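Side-chain contacts in cell division control protein 4 (Saccharomyces cerevisiae, PDB 3V7D), which recognises phosphorylated target proteins, such as the CDK inhibitor SIC1, for an SCF E3 ubiquitin ligase that marks them for proteasomal degradation: residues B[33-38]-B[53-58]; B[76-81]-B[89-94]; B[103-108]-B[405-410]; B[134-139]-B[188-193]. The protein carries 1 engineered substitution. All coordinates share one frame; numbering follows the deposited sequence.

Interaction 1: B[33-38]-B[53-58]; sequences EDIINS and TSLWKK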
loop_
_atom_site.group_PDB
_atom_site.type_symbol
_atom_site.label_atom_id
_atom_site.label_comp_id
_atom_site.label_asym_id
_atom_site.label_seq_id
_atom_site.Cartn_x
_atom_site.Cartn_y
_atom_site.Cartn_z
ATOM N N GLU B 33 -18.890 -6.034 -5.873
ATOM C CA GLU B 33 -20.317 -5.943 -5.579
ATOM C C GLU B 33 -21.054 -7.177 -6.085
ATOM O O GLU B 33 -21.929 -7.716 -5.409
ATOM C CB GLU B 33 -20.925 -4.682 -6.198
ATOM C CG GLU B 33 -20.564 -3.392 -5.479
ATOM C CD GLU B 33 -19.470 -2.610 -6.181
ATOM O OE1 GLU B 33 -18.711 -3.216 -6.970
ATOM O OE2 GLU B 33 -19.375 -1.385 -5.947
ATOM N N ASP B 34 -20.685 -7.622 -7.279
ATOM C CA ASP B 34 -21.338 -8.764 -7.898
ATOM C C ASP B 34 -20.954 -10.043 -7.169
ATOM O O ASP B 34 -21.773 -10.940 -6.994
ATOM C CB ASP B 34 -20.972 -8.833 -9.380
ATOM C CG ASP B 34 -21.436 -7.606 -10.143
ATOM O OD1 ASP B 34 -22.580 -7.163 -9.896
ATOM O OD2 ASP B 34 -20.661 -7.080 -10.972
ATOM N N ILE B 35 -19.706 -10.106 -6.724
ATOM C CA ILE B 35 -19.236 -11.240 -5.944
ATOM C C ILE B 35 -19.989 -11.339 -4.615
ATOM O O ILE B 35 -20.373 -12.432 -4.192
ATOM C CB ILE B 35 -17.714 -11.164 -5.720
ATOM C CG1 ILE B 35 -16.990 -11.321 -7.061
ATOM C CG2 ILE B 35 -17.257 -12.233 -4.740
ATOM C CD1 ILE B 35 -15.481 -11.274 -6.960
ATOM N N ILE B 36 -20.229 -10.194 -3.979
ATOM C CA ILE B 36 -20.974 -10.160 -2.721
ATOM C C ILE B 36 -22.406 -10.649 -2.900
ATOM O O ILE B 36 -22.904 -11.444 -2.100
ATOM C CB ILE B 36 -20.968 -8.751 -2.088
ATOM C CG1 ILE B 36 -19.563 -8.414 -1.595
ATOM C CG2 ILE B 36 -21.956 -8.669 -0.928
ATOM C CD1 ILE B 36 -18.968 -9.501 -0.729
ATOM N N ASN B 37 -23.066 -10.178 -3.954
ATOM C CA ASN B 37 -24.409 -10.645 -4.271
ATOM C C ASN B 37 -24.416 -12.137 -4.570
ATOM O O ASN B 37 -25.353 -12.851 -4.212
ATOM C CB ASN B 37 -24.988 -9.875 -5.461
ATOM C CG ASN B 37 -25.367 -8.451 -5.106
ATOM O OD1 ASN B 37 -25.703 -8.155 -3.960
ATOM N ND2 ASN B 37 -25.320 -7.561 -6.093
ATOM N N SER B 38 -23.363 -12.604 -5.231
ATOM C CA SER B 38 -23.282 -13.999 -5.638
ATOM C C SER B 38 -23.217 -14.928 -4.427
ATOM O O SER B 38 -23.720 -16.049 -4.472
ATOM C CB SER B 38 -22.091 -14.211 -6.570
ATOM O OG SER B 38 -22.279 -13.492 -7.780
ATOM N N THR B 53 -8.713 -18.483 -2.116
ATOM C CA THR B 53 -7.925 -17.419 -1.526
ATOM C C THR B 53 -7.648 -16.378 -2.599
ATOM O O THR B 53 -7.791 -15.177 -2.368
ATOM C CB THR B 53 -6.585 -17.962 -0.984
ATOM O OG1 THR B 53 -6.824 -18.705 0.218
ATOM C CG2 THR B 53 -5.615 -16.827 -0.684
ATOM N N SER B 54 -7.277 -16.859 -3.782
ATOM C CA SER B 54 -6.831 -16.002 -4.874
ATOM C C SER B 54 -7.855 -14.936 -5.251
ATOM O O SER B 54 -7.490 -13.802 -5.556
ATOM C CB SER B 54 -6.443 -16.837 -6.100
ATOM O OG SER B 54 -7.562 -17.522 -6.637
ATOM N N LEU B 55 -9.132 -15.296 -5.218
ATOM C CA LEU B 55 -10.196 -14.353 -5.546
ATOM C C LEU B 55 -10.098 -13.098 -4.685
ATOM O O LEU B 55 -10.138 -11.981 -5.196
ATOM C CB LEU B 55 -11.561 -15.016 -5.360
ATOM C CG LEU B 55 -12.830 -14.286 -5.803
ATOM C CD1 LEU B 55 -13.889 -15.306 -6.155
ATOM C CD2 LEU B 55 -13.348 -13.357 -4.718
ATOM N N TRP B 56 -9.970 -13.289 -3.377
ATOM C CA TRP B 56 -9.923 -12.172 -2.439
ATOM C C TRP B 56 -8.546 -11.523 -2.401
ATOM O O TRP B 56 -8.427 -10.327 -2.140
ATOM C CB TRP B 56 -10.374 -12.625 -1.049
ATOM C CG TRP B 56 -11.785 -13.089 -1.084
ATOM C CD1 TRP B 56 -12.225 -14.377 -1.073
ATOM C CD2 TRP B 56 -12.946 -12.265 -1.205
ATOM N NE1 TRP B 56 -13.597 -14.407 -1.152
ATOM C CE2 TRP B 56 -14.063 -13.122 -1.236
ATOM C CE3 TRP B 56 -13.151 -10.887 -1.274
ATOM C CZ2 TRP B 56 -15.364 -12.645 -1.343
ATOM C CZ3 TRP B 56 -14.444 -10.413 -1.378
ATOM C CH2 TRP B 56 -15.535 -11.291 -1.408
ATOM N N LYS B 57 -7.512 -12.313 -2.679
ATOM C CA LYS B 57 -6.165 -11.779 -2.827
ATOM C C LYS B 57 -6.120 -10.779 -3.979
ATOM O O LYS B 57 -5.604 -9.671 -3.827
ATOM C CB LYS B 57 -5.153 -12.902 -3.068
ATOM C CG LYS B 57 -3.714 -12.411 -3.181
ATOM C CD LYS B 57 -2.743 -13.547 -3.483
ATOM C CE LYS B 57 -1.313 -13.035 -3.580
ATOM N NZ LYS B 57 -0.337 -14.114 -3.902
ATOM N N LYS B 58 -6.675 -11.174 -5.123
ATOM C CA LYS B 58 -6.730 -10.311 -6.300
ATOM C C LYS B 58 -7.484 -9.006 -6.039
ATOM O O LYS B 58 -7.038 -7.936 -6.450
ATOM C CB LYS B 58 -7.366 -11.047 -7.484
ATOM C CG LYS B 58 -6.474 -12.093 -8.144
ATOM C CD LYS B 58 -7.261 -12.899 -9.170
ATOM C CE LYS B 58 -6.349 -13.687 -10.103
ATOM N NZ LYS B 58 -5.536 -14.702 -9.380
#
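The indole of Trp56 meets Ile36 at its edge, where Ile36 CD1 sits near the ring plane, 3.9 Å from Trp56 CH2. One face is covered from within its own helix: Leu55 CD2 lies 3.5 Å above the plane of the Trp56 ring, over its centre. On the other side of the ring runs Arg92 of helix 87-106. This is the core of the F-box, a small helical domain, where segments 33-38 and 53-58, on helices 32-39 and 53-62, run roughly antiparallel, at 146°. The short segments are 12.7 Å apart between axes, so side chains bridge the gap without backbone contact.

Ile35 does most of the bridging, with two branches. Its CG2 approaches the six-membered part of the indole obliquely, 3.9 Å from Trp56 CH2. Its CD1 comes tip to tip with Leu55, at 3.7 Å from Leu55 CD2. In Ile35, CD1 is anti to CA across the CB-CG1 bond (chi2 -180°), which carries CD1 across to the leucine. Leu55 CD2 is thus wedged between the isoleucine and the tryptophan face. No hydrogen bond crosses the contact. Another protein chain packs against Asp34, Ile36, Asn37 and Ser38, consistent with SKP1 binding by an F-box. Asp34 OD1 is bonded to that chain's backbone. Asp34 O takes two bonds from opposite faces of its plane, from Ser38 N and from Ser38 OG, the latter at 2.7 Å.

Interaction 2: B[76-81]-B[89-94]; sequences LKLSQK and DRLRLS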
loop_
_atom_site.group_PDB
_atom_site.type_symbol
_atom_site.label_atom_id
_atom_site.label_comp_id
_atom_site.label_asym_id
_atom_site.label_seq_id
_atom_site.Cartn_x
_atom_site.Cartn_y
_atom_site.Cartn_z
ATOM N N LEU B 76 -0.910 -12.940 8.300
ATOM C CA LEU B 76 -0.560 -13.209 9.687
ATOM C C LEU B 76 -1.328 -12.296 10.642
ATOM O O LEU B 76 -1.906 -12.749 11.634
ATOM C CB LEU B 76 0.941 -13.018 9.890
ATOM C CG LEU B 76 1.432 -13.402 11.282
ATOM C CD1 LEU B 76 1.169 -14.877 11.540
ATOM C CD2 LEU B 76 2.896 -13.088 11.414
ATOM N N LYS B 77 -1.323 -11.004 10.335
ATOM C CA LYS B 77 -2.079 -10.019 11.098
ATOM C C LYS B 77 -3.568 -10.391 11.167
ATOM O O LYS B 77 -4.209 -10.257 12.215
ATOM C CB LYS B 77 -1.896 -8.637 10.471
ATOM C CG LYS B 77 -2.548 -7.501 11.231
ATOM C CD LYS B 77 -2.195 -6.152 10.607
ATOM C CE LYS B 77 -3.424 -5.424 10.051
ATOM N NZ LYS B 77 -3.067 -4.135 9.376
ATOM N N LEU B 78 -4.105 -10.874 10.047
ATOM C CA LEU B 78 -5.499 -11.321 9.985
ATOM C C LEU B 78 -5.752 -12.573 10.833
ATOM O O LEU B 78 -6.816 -12.725 11.439
ATOM C CB LEU B 78 -5.927 -11.555 8.531
ATOM C CG LEU B 78 -6.155 -10.287 7.705
ATOM C CD1 LEU B 78 -6.591 -10.619 6.283
ATOM C CD2 LEU B 78 -7.181 -9.390 8.389
ATOM N N SER B 79 -4.766 -13.463 10.875
ATOM C CA SER B 79 -4.871 -14.671 11.680
ATOM C C SER B 79 -4.891 -14.331 13.166
ATOM O O SER B 79 -5.617 -14.950 13.946
ATOM C CB SER B 79 -3.713 -15.618 11.380
ATOM O OG SER B 79 -3.804 -16.781 12.181
ATOM N N GLN B 80 -4.084 -13.347 13.545
ATOM C CA GLN B 80 -4.035 -12.871 14.921
ATOM C C GLN B 80 -5.368 -12.239 15.312
ATOM O O GLN B 80 -5.852 -12.426 16.426
ATOM C CB GLN B 80 -2.898 -11.855 15.096
ATOM C CG GLN B 80 -1.498 -12.425 14.856
ATOM C CD GLN B 80 -0.404 -11.365 14.901
ATOM O OE1 GLN B 80 -0.676 -10.165 14.818
ATOM N NE2 GLN B 80 0.842 -11.806 15.033
ATOM N N LYS B 81 -5.958 -11.496 14.383
ATOM C CA LYS B 81 -7.219 -10.808 14.635
ATOM C C LYS B 81 -8.407 -11.769 14.587
ATOM O O LYS B 81 -9.293 -11.707 15.441
ATOM C CB LYS B 81 -7.414 -9.669 13.631
ATOM C CG LYS B 81 -8.619 -8.787 13.909
ATOM C CD LYS B 81 -8.727 -7.667 12.883
ATOM C CE LYS B 81 -9.970 -6.818 13.115
ATOM N NZ LYS B 81 -10.141 -5.773 12.065
ATOM N N ASP B 89 -12.126 -16.398 4.396
ATOM C CA ASP B 89 -13.057 -15.528 5.100
ATOM C C ASP B 89 -12.331 -14.333 5.725
ATOM O O ASP B 89 -12.872 -13.229 5.766
ATOM C CB ASP B 89 -13.839 -16.311 6.164
ATOM C CG ASP B 89 -14.794 -17.339 5.557
ATOM O OD1 ASP B 89 -15.201 -17.178 4.384
ATOM O OD2 ASP B 89 -15.143 -18.310 6.258
ATOM N N ARG B 90 -11.110 -14.563 6.205
ATOM C CA ARG B 90 -10.279 -13.494 6.741
ATOM C C ARG B 90 -10.068 -12.426 5.676
ATOM O O ARG B 90 -10.253 -11.235 5.933
ATOM C CB ARG B 90 -8.916 -14.031 7.189
ATOM C CG ARG B 90 -8.913 -14.764 8.516
ATOM C CD ARG B 90 -7.562 -15.429 8.767
ATOM N NE ARG B 90 -7.557 -16.221 9.996
ATOM C CZ ARG B 90 -6.712 -17.219 10.237
ATOM N NH1 ARG B 90 -5.805 -17.556 9.328
ATOM N NH2 ARG B 90 -6.775 -17.887 11.382
ATOM N N LEU B 91 -9.685 -12.867 4.480
ATOM C CA LEU B 91 -9.399 -11.960 3.378
ATOM C C LEU B 91 -10.657 -11.235 2.894
ATOM O O LEU B 91 -10.600 -10.064 2.519
ATOM C CB LEU B 91 -8.736 -12.710 2.221
ATOM C CG LEU B 91 -7.315 -13.231 2.457
ATOM C CD1 LEU B 91 -6.826 -13.967 1.228
ATOM C CD2 LEU B 91 -6.349 -12.101 2.812
ATOM N N ARG B 92 -11.788 -11.935 2.898
ATOM C CA ARG B 92 -13.053 -11.320 2.516
ATOM C C ARG B 92 -13.454 -10.240 3.521
ATOM O O ARG B 92 -13.823 -9.132 3.136
ATOM C CB ARG B 92 -14.167 -12.369 2.372
ATOM C CG ARG B 92 -15.577 -11.765 2.273
ATOM C CD ARG B 92 -16.618 -12.786 1.806
ATOM N NE ARG B 92 -16.602 -14.002 2.611
ATOM C CZ ARG B 92 -17.345 -14.184 3.698
ATOM N NH1 ARG B 92 -18.167 -13.225 4.103
ATOM N NH2 ARG B 92 -17.264 -15.320 4.377
ATOM N N LEU B 93 -13.368 -10.558 4.810
ATOM C CA LEU B 93 -13.710 -9.587 5.848
ATOM C C LEU B 93 -12.782 -8.371 5.812
ATOM O O LEU B 93 -13.221 -7.235 5.992
ATOM C CB LEU B 93 -13.695 -10.229 7.238
ATOM C CG LEU B 93 -14.776 -11.280 7.541
ATOM C CD1 LEU B 93 -15.026 -11.363 9.041
ATOM C CD2 LEU B 93 -16.082 -11.021 6.788
ATOM N N SER B 94 -11.499 -8.619 5.580
ATOM C CA SER B 94 -10.531 -7.544 5.447
ATOM C C SER B 94 -10.911 -6.661 4.265
ATOM O O SER B 94 -10.868 -5.434 4.356
ATOM C CB SER B 94 -9.124 -8.112 5.240
ATOM O OG SER B 94 -8.169 -7.077 5.081
#
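Leu78 and Arg90 mark the closest backbone approach, with CA atoms 6.2 Å apart where segments 76-81 and 89-94 cross at 95°. Their CB atoms face each other at the crossing. This near-perpendicular helix-helix crossing lies in the helical region between the F-box and the WD-repeat propeller, on the helix that leads to the propeller.

Leu78 supplies the apolar half of the contact. Its CD1 packs on helix 87-106, 3.7 Å from Ser94 CB. The same methyl is 3.8 Å from Leu91 CD2 and also rests against the carbonyl oxygen of Arg90. Leu78 CD2 adds a second touch on Ser94 CB.

Arg90 supplies the other half. Its CG is anti to the carbonyl carbon (chi1 -77°) and the chain then runs straight to NE, past the Leu78 carbonyl and on to Ser79. The guanidinium lies flat over the serine backbone, with Ser79 CA 3.4 Å above the plane of the Arg90 group and over its centre. Ser79 OG is over a face too, 3.3 Å from Arg90 NH2, but the angle is too poor for a hydrogen bond. The real partners of this arginine are in the turn between the helices: NE bonds to Tyr82 O, and NH2 weakly to Pro83 O.

On another side of helix 87-106, Arg92 NH2 bridges to Asp89 OD1 at 2.8 Å. Asp89 OD2 pairs with Arg50.

No hydrogen bond crosses between the two segments. The polar grip comes from Arg90 on turn carbonyls, which probably holds its guanidinium flat against helix 71-81.

Interaction 3: B[103-108]-B[405-410]; sequences KNWYNP and ILVSGS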
loop_
_atom_site.group_PDB
_atom_site.type_symbol
_atom_site.label_atom_id
_atom_site.label_comp_id
_atom_site.label_asym_id
_atom_site.label_seq_id
_atom_site.Cartn_x
_atom_site.Cartn_y
_atom_site.Cartn_z
ATOM N N LYS B 103 -14.369 4.010 0.645
ATOM C CA LYS B 103 -15.521 4.712 0.081
ATOM C C LYS B 103 -15.858 5.963 0.882
ATOM O O LYS B 103 -16.234 6.984 0.310
ATOM C CB LYS B 103 -16.736 3.790 -0.020
ATOM C CG LYS B 103 -16.819 3.039 -1.343
ATOM C CD LYS B 103 -17.974 2.050 -1.357
ATOM C CE LYS B 103 -18.363 1.680 -2.783
ATOM N NZ LYS B 103 -17.189 1.269 -3.602
ATOM N N ASN B 104 -15.716 5.883 2.203
ATOM C CA ASN B 104 -15.917 7.053 3.053
ATOM C C ASN B 104 -14.889 8.150 2.766
ATOM O O ASN B 104 -15.257 9.303 2.579
ATOM C CB ASN B 104 -15.901 6.664 4.533
ATOM C CG ASN B 104 -17.078 5.791 4.916
ATOM O OD1 ASN B 104 -18.115 5.795 4.248
ATOM N ND2 ASN B 104 -16.931 5.044 6.000
ATOM N N TRP B 105 -13.609 7.777 2.718
ATOM C CA TRP B 105 -12.539 8.697 2.341
ATOM C C TRP B 105 -12.812 9.377 0.996
ATOM O O TRP B 105 -12.497 10.551 0.812
ATOM C CB TRP B 105 -11.201 7.954 2.236
ATOM C CG TRP B 105 -10.445 7.777 3.518
ATOM C CD1 TRP B 105 -10.550 6.738 4.397
ATOM C CD2 TRP B 105 -9.437 8.651 4.048
ATOM N NE1 TRP B 105 -9.677 6.917 5.448
ATOM C CE2 TRP B 105 -8.985 8.085 5.257
ATOM C CE3 TRP B 105 -8.881 9.864 3.621
ATOM C CZ2 TRP B 105 -8.002 8.688 6.044
ATOM C CZ3 TRP B 105 -7.905 10.462 4.404
ATOM C CH2 TRP B 105 -7.475 9.872 5.600
ATOM N N TYR B 106 -13.383 8.625 0.058
ATOM C CA TYR B 106 -13.617 9.110 -1.302
ATOM C C TYR B 106 -14.940 9.862 -1.460
ATOM O O TYR B 106 -15.133 10.585 -2.435
ATOM C CB TYR B 106 -13.598 7.942 -2.294
ATOM C CG TYR B 106 -12.221 7.490 -2.743
ATOM C CD1 TYR B 106 -11.075 8.165 -2.344
ATOM C CD2 TYR B 106 -12.074 6.391 -3.585
ATOM C CE1 TYR B 106 -9.823 7.755 -2.765
ATOM C CE2 TYR B 106 -10.825 5.973 -4.008
ATOM C CZ TYR B 106 -9.705 6.661 -3.596
ATOM O OH TYR B 106 -8.461 6.250 -4.016
ATOM N N ASN B 107 -15.858 9.680 -0.517
ATOM C CA ASN B 107 -17.163 10.333 -0.606
ATOM C C ASN B 107 -17.112 11.798 -0.161
ATOM O O ASN B 107 -16.975 12.083 1.028
ATOM C CB ASN B 107 -18.191 9.572 0.225
ATOM C CG ASN B 107 -19.613 10.051 -0.017
ATOM O OD1 ASN B 107 -19.843 11.067 -0.675
ATOM N ND2 ASN B 107 -20.579 9.318 0.527
ATOM N N PRO B 108 -17.261 12.732 -1.116
ATOM C CA PRO B 108 -17.178 14.167 -0.803
ATOM C C PRO B 108 -18.307 14.625 0.120
ATOM O O PRO B 108 -18.247 15.727 0.666
ATOM C CB PRO B 108 -17.315 14.836 -2.176
ATOM C CG PRO B 108 -18.090 13.862 -2.991
ATOM C CD PRO B 108 -17.678 12.490 -2.508
ATOM N N ILE B 405 -4.786 7.553 -1.323
ATOM C CA ILE B 405 -5.080 8.842 -0.712
ATOM C C ILE B 405 -3.828 9.684 -0.488
ATOM O O ILE B 405 -2.799 9.173 -0.055
ATOM C CB ILE B 405 -5.791 8.648 0.653
ATOM C CG1 ILE B 405 -7.213 8.120 0.453
ATOM C CG2 ILE B 405 -5.839 9.951 1.439
ATOM C CD1 ILE B 405 -8.184 9.177 -0.036
ATOM N N LEU B 406 -3.926 10.975 -0.796
ATOM C CA LEU B 406 -2.932 11.957 -0.381
ATOM C C LEU B 406 -3.584 12.967 0.568
ATOM O O LEU B 406 -4.648 13.511 0.271
ATOM C CB LEU B 406 -2.353 12.690 -1.593
ATOM C CG LEU B 406 -1.517 13.952 -1.333
ATOM C CD1 LEU B 406 -0.199 13.607 -0.661
ATOM C CD2 LEU B 406 -1.275 14.763 -2.620
ATOM N N VAL B 407 -2.952 13.198 1.714
ATOM C CA VAL B 407 -3.373 14.261 2.615
ATOM C C VAL B 407 -2.196 15.214 2.788
ATOM O O VAL B 407 -1.103 14.780 3.128
ATOM C CB VAL B 407 -3.795 13.719 3.997
ATOM C CG1 VAL B 407 -4.181 14.869 4.917
ATOM C CG2 VAL B 407 -4.949 12.743 3.864
ATOM N N SER B 408 -2.409 16.502 2.540
ATOM C CA SER B 408 -1.313 17.474 2.618
ATOM C C SER B 408 -1.676 18.683 3.472
ATOM O O SER B 408 -2.848 19.032 3.614
ATOM C CB SER B 408 -0.892 17.924 1.218
ATOM O OG SER B 408 -2.008 18.387 0.471
ATOM N N GLY B 409 -0.664 19.322 4.044
ATOM C CA GLY B 409 -0.895 20.453 4.918
ATOM C C GLY B 409 0.067 21.608 4.718
ATOM O O GLY B 409 1.246 21.426 4.390
ATOM N N SER B 410 -0.452 22.810 4.917
ATOM C CA SER B 410 0.359 24.021 4.907
ATOM C C SER B 410 -0.445 25.101 5.609
ATOM O O SER B 410 -1.547 24.839 6.088
ATOM C CB SER B 410 0.679 24.455 3.480
ATOM O OG SER B 410 -0.489 24.881 2.801
#
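Trp105 and Ile405 cross obliquely, the tryptophan coming from the end of helix 87-106 and the isoleucine from strand 405-410 of WD repeat 7. The contact joins the long connecting helix to the beta-propeller of WD repeats. It lies where the helix ends and the chain turns toward the first propeller strand, 113-118.

The six-membered part of the indole does the touching. Ile405 CG2 approaches it obliquely, 3.6 Å from Trp105 CZ3. Val407, two residues along the same side of the strand, crosses the indole at about a right angle. Its CG2 comes to the ring edge, near the plane, 3.8 Å from Trp105 CZ3.

Ile405 also serves Tyr106. The two side chains slide past each other in opposite directions, and Ile405 CD1 is 3.5 Å from Tyr106 CE1, again oblique to the ring. A bend in the isoleucine (chi2 -75°) puts CD1 between the two aromatic residues, 3.8 Å from Trp105 CE3. Ile405 CD1 thus touches both neighbouring aromatic residues of the helix end.

The tryptophan is held further by the adjacent blade. Its ring stacks with Phe463 and meets Phe441 at an angle, and NE1 bonds to Gly443 O. The tyrosine hydroxyl, Tyr106 OH, bonds to Asn404 O, just before the strand.

Interaction 4: B[134-139]-B[188-193]; sequences YVITGA and WDIKKG
This contact belongs to the interface between two neighbouring blades, formed by WD repeats 1 and 2. Ile190, just past strand 185-189, sets its CD1 over one face of the Tyr134 ring in a CH-pi contact. That methyl is 3.9 Å from the Tyr134 ring centroid, only 9° off the normal. Ile190 CG2 touches the hydroxyl end of the same ring, 3.9 Å from Tyr134 CZ. With CG1 anti to the carbonyl carbon (chi1 -67°), both branches lie along the tyrosine. Ile136, two residues further along strand 134-139, meets Ile190 tip to tip, CD1 to CD1 at 3.9 Å.

In the beta-propeller, Trp188 and Asp189 form the Trp-Asp pair that names the WD repeat. The turn after them presents Ile190 to the preceding blade. Asp189 shapes that turn through an Asx motif: its OD1 accepts from Lys192 N at 2.9 Å, met from above the carboxylate plane. A weak salt bridge joins Lys191 NZ to Asp189 OD1, while Gly173 O is the stronger partner of that amine. Lys191 crosses the tyrosine at about a right angle, its CG 4.0 Å from Tyr134 OH.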
loop_
_atom_site.group_PDB
_atom_site.type_symbol
_atom_site.label_atom_id
_atom_site.label_comp_id
_atom_site.label_asym_id
_atom_site.label_seq_id
_atom_site.Cartn_x
_atom_site.Cartn_y
_atom_site.Cartn_z
ATOM N N TYR B 134 -1.140 4.154 19.150
ATOM C CA TYR B 134 -0.575 5.303 19.842
ATOM C C TYR B 134 -0.376 6.455 18.873
ATOM O O TYR B 134 0.037 6.256 17.730
ATOM C CB TYR B 134 0.786 4.976 20.450
ATOM C CG TYR B 134 0.777 4.016 21.611
ATOM C CD1 TYR B 134 0.038 4.284 22.756
ATOM C CD2 TYR B 134 1.551 2.862 21.582
ATOM C CE1 TYR B 134 0.044 3.410 23.831
ATOM C CE2 TYR B 134 1.565 1.983 22.647
ATOM C CZ TYR B 134 0.812 2.261 23.770
ATOM O OH TYR B 134 0.830 1.382 24.830
ATOM N N VAL B 135 -0.669 7.665 19.335
ATOM C CA VAL B 135 -0.214 8.860 18.645
ATOM C C VAL B 135 0.781 9.525 19.573
ATOM O O VAL B 135 0.494 9.747 20.751
ATOM C CB VAL B 135 -1.352 9.840 18.317
ATOM C CG1 VAL B 135 -0.819 10.989 17.461
ATOM C CG2 VAL B 135 -2.479 9.125 17.598
ATOM N N ILE B 136 1.964 9.816 19.047
ATOM C CA ILE B 136 3.049 10.336 19.867
ATOM C C ILE B 136 3.622 11.598 19.238
ATOM O O ILE B 136 3.970 11.607 18.058
ATOM C CB ILE B 136 4.159 9.283 20.041
ATOM C CG1 ILE B 136 3.558 7.953 20.503
ATOM C CG2 ILE B 136 5.208 9.766 21.029
ATOM C CD1 ILE B 136 4.497 6.782 20.383
ATOM N N THR B 137 3.707 12.666 20.027
ATOM C CA THR B 137 4.170 13.952 19.523
ATOM C C THR B 137 5.290 14.535 20.373
ATOM O O THR B 137 5.337 14.334 21.587
ATOM C CB THR B 137 3.029 14.986 19.477
ATOM O OG1 THR B 137 2.380 15.028 20.753
ATOM C CG2 THR B 137 2.009 14.626 18.400
ATOM N N GLY B 138 6.183 15.272 19.722
ATOM C CA GLY B 138 7.235 15.992 20.414
ATOM C C GLY B 138 7.201 17.466 20.052
ATOM O O GLY B 138 6.757 17.838 18.963
ATOM N N ALA B 139 7.657 18.313 20.967
ATOM C CA ALA B 139 7.737 19.743 20.688
ATOM C C ALA B 139 8.937 20.403 21.359
ATOM O O ALA B 139 9.730 19.747 22.039
ATOM C CB ALA B 139 6.449 20.437 21.096
ATOM N N TRP B 188 12.281 5.293 25.757
ATOM C CA TRP B 188 11.144 5.393 26.661
ATOM C C TRP B 188 10.282 4.136 26.624
ATOM O O TRP B 188 10.180 3.468 25.594
ATOM C CB TRP B 188 10.273 6.598 26.297
ATOM C CG TRP B 188 11.014 7.891 26.139
ATOM C CD1 TRP B 188 11.786 8.268 25.080
ATOM C CD2 TRP B 188 11.026 8.993 27.056
ATOM N NE1 TRP B 188 12.289 9.529 25.285
ATOM C CE2 TRP B 188 11.837 9.998 26.492
ATOM C CE3 TRP B 188 10.437 9.225 28.303
ATOM C CZ2 TRP B 188 12.072 11.213 27.129
ATOM C CZ3 TRP B 188 10.673 10.434 28.934
ATOM C CH2 TRP B 188 11.482 11.412 28.345
ATOM N N ASP B 189 9.662 3.825 27.756
ATOM C CA ASP B 189 8.667 2.766 27.823
ATOM C C ASP B 189 7.328 3.405 28.171
ATOM O O ASP B 189 7.136 3.890 29.287
ATOM C CB ASP B 189 9.055 1.726 28.879
ATOM C CG ASP B 189 8.127 0.515 28.888
ATOM O OD1 ASP B 189 6.888 0.687 28.891
ATOM O OD2 ASP B 189 8.644 -0.621 28.896
ATOM N N ILE B 190 6.406 3.400 27.215
ATOM C CA ILE B 190 5.092 4.009 27.413
ATOM C C ILE B 190 4.321 3.356 28.561
ATOM O O ILE B 190 3.704 4.039 29.378
ATOM C CB ILE B 190 4.246 3.952 26.126
ATOM C CG1 ILE B 190 4.863 4.847 25.053
ATOM C CG2 ILE B 190 2.819 4.397 26.394
ATOM C CD1 ILE B 190 4.111 4.839 23.739
ATOM N N LYS B 191 4.380 2.032 28.633
ATOM C CA LYS B 191 3.608 1.295 29.624
ATOM C C LYS B 191 4.169 1.436 31.035
ATOM O O LYS B 191 3.476 1.139 32.008
ATOM C CB LYS B 191 3.492 -0.180 29.231
ATOM C CG LYS B 191 2.771 -0.404 27.903
ATOM C CD LYS B 191 2.958 -1.828 27.384
ATOM C CE LYS B 191 4.428 -2.222 27.360
ATOM N NZ LYS B 191 5.259 -1.205 26.650
ATOM N N LYS B 192 5.418 1.883 31.147
ATOM C CA LYS B 192 6.000 2.205 32.450
ATOM C C LYS B 192 5.898 3.703 32.699
ATOM O O LYS B 192 6.094 4.177 33.821
ATOM C CB LYS B 192 7.462 1.764 32.532
ATOM C CG LYS B 192 7.680 0.272 32.353
ATOM C CD LYS B 192 9.146 -0.098 32.545
ATOM C CE LYS B 192 9.353 -1.603 32.469
ATOM N NZ LYS B 192 10.742 -1.989 32.828
ATOM N N GLY B 193 5.588 4.441 31.638
ATOM C CA GLY B 193 5.440 5.882 31.710
ATOM C C GLY B 193 6.714 6.609 32.100
ATOM O O GLY B 193 6.664 7.627 32.791
#

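Interactions 1, 2 and 3 come in series along the chain. Interaction 4 is nested inside the long loop closed by interaction 3. Interactions 1 and 2 are neighbours, with centres about 15 Å apart. They touch where Trp56 and Thr53 pack on Arg92 and Leu91. Helix 87-106 is shared by interactions 2 and 3, whose centres are about 25 Å apart. Interaction 3 joins that helix to the propeller, and interaction 4 lies wholly within it, on different blades, about 27 Å away between centres. Interaction 4 is about 41 Å from interaction 1, centre to centre. The F-box, which probably binds SKP1, is thus connected by one helix to the substrate-recognising propeller.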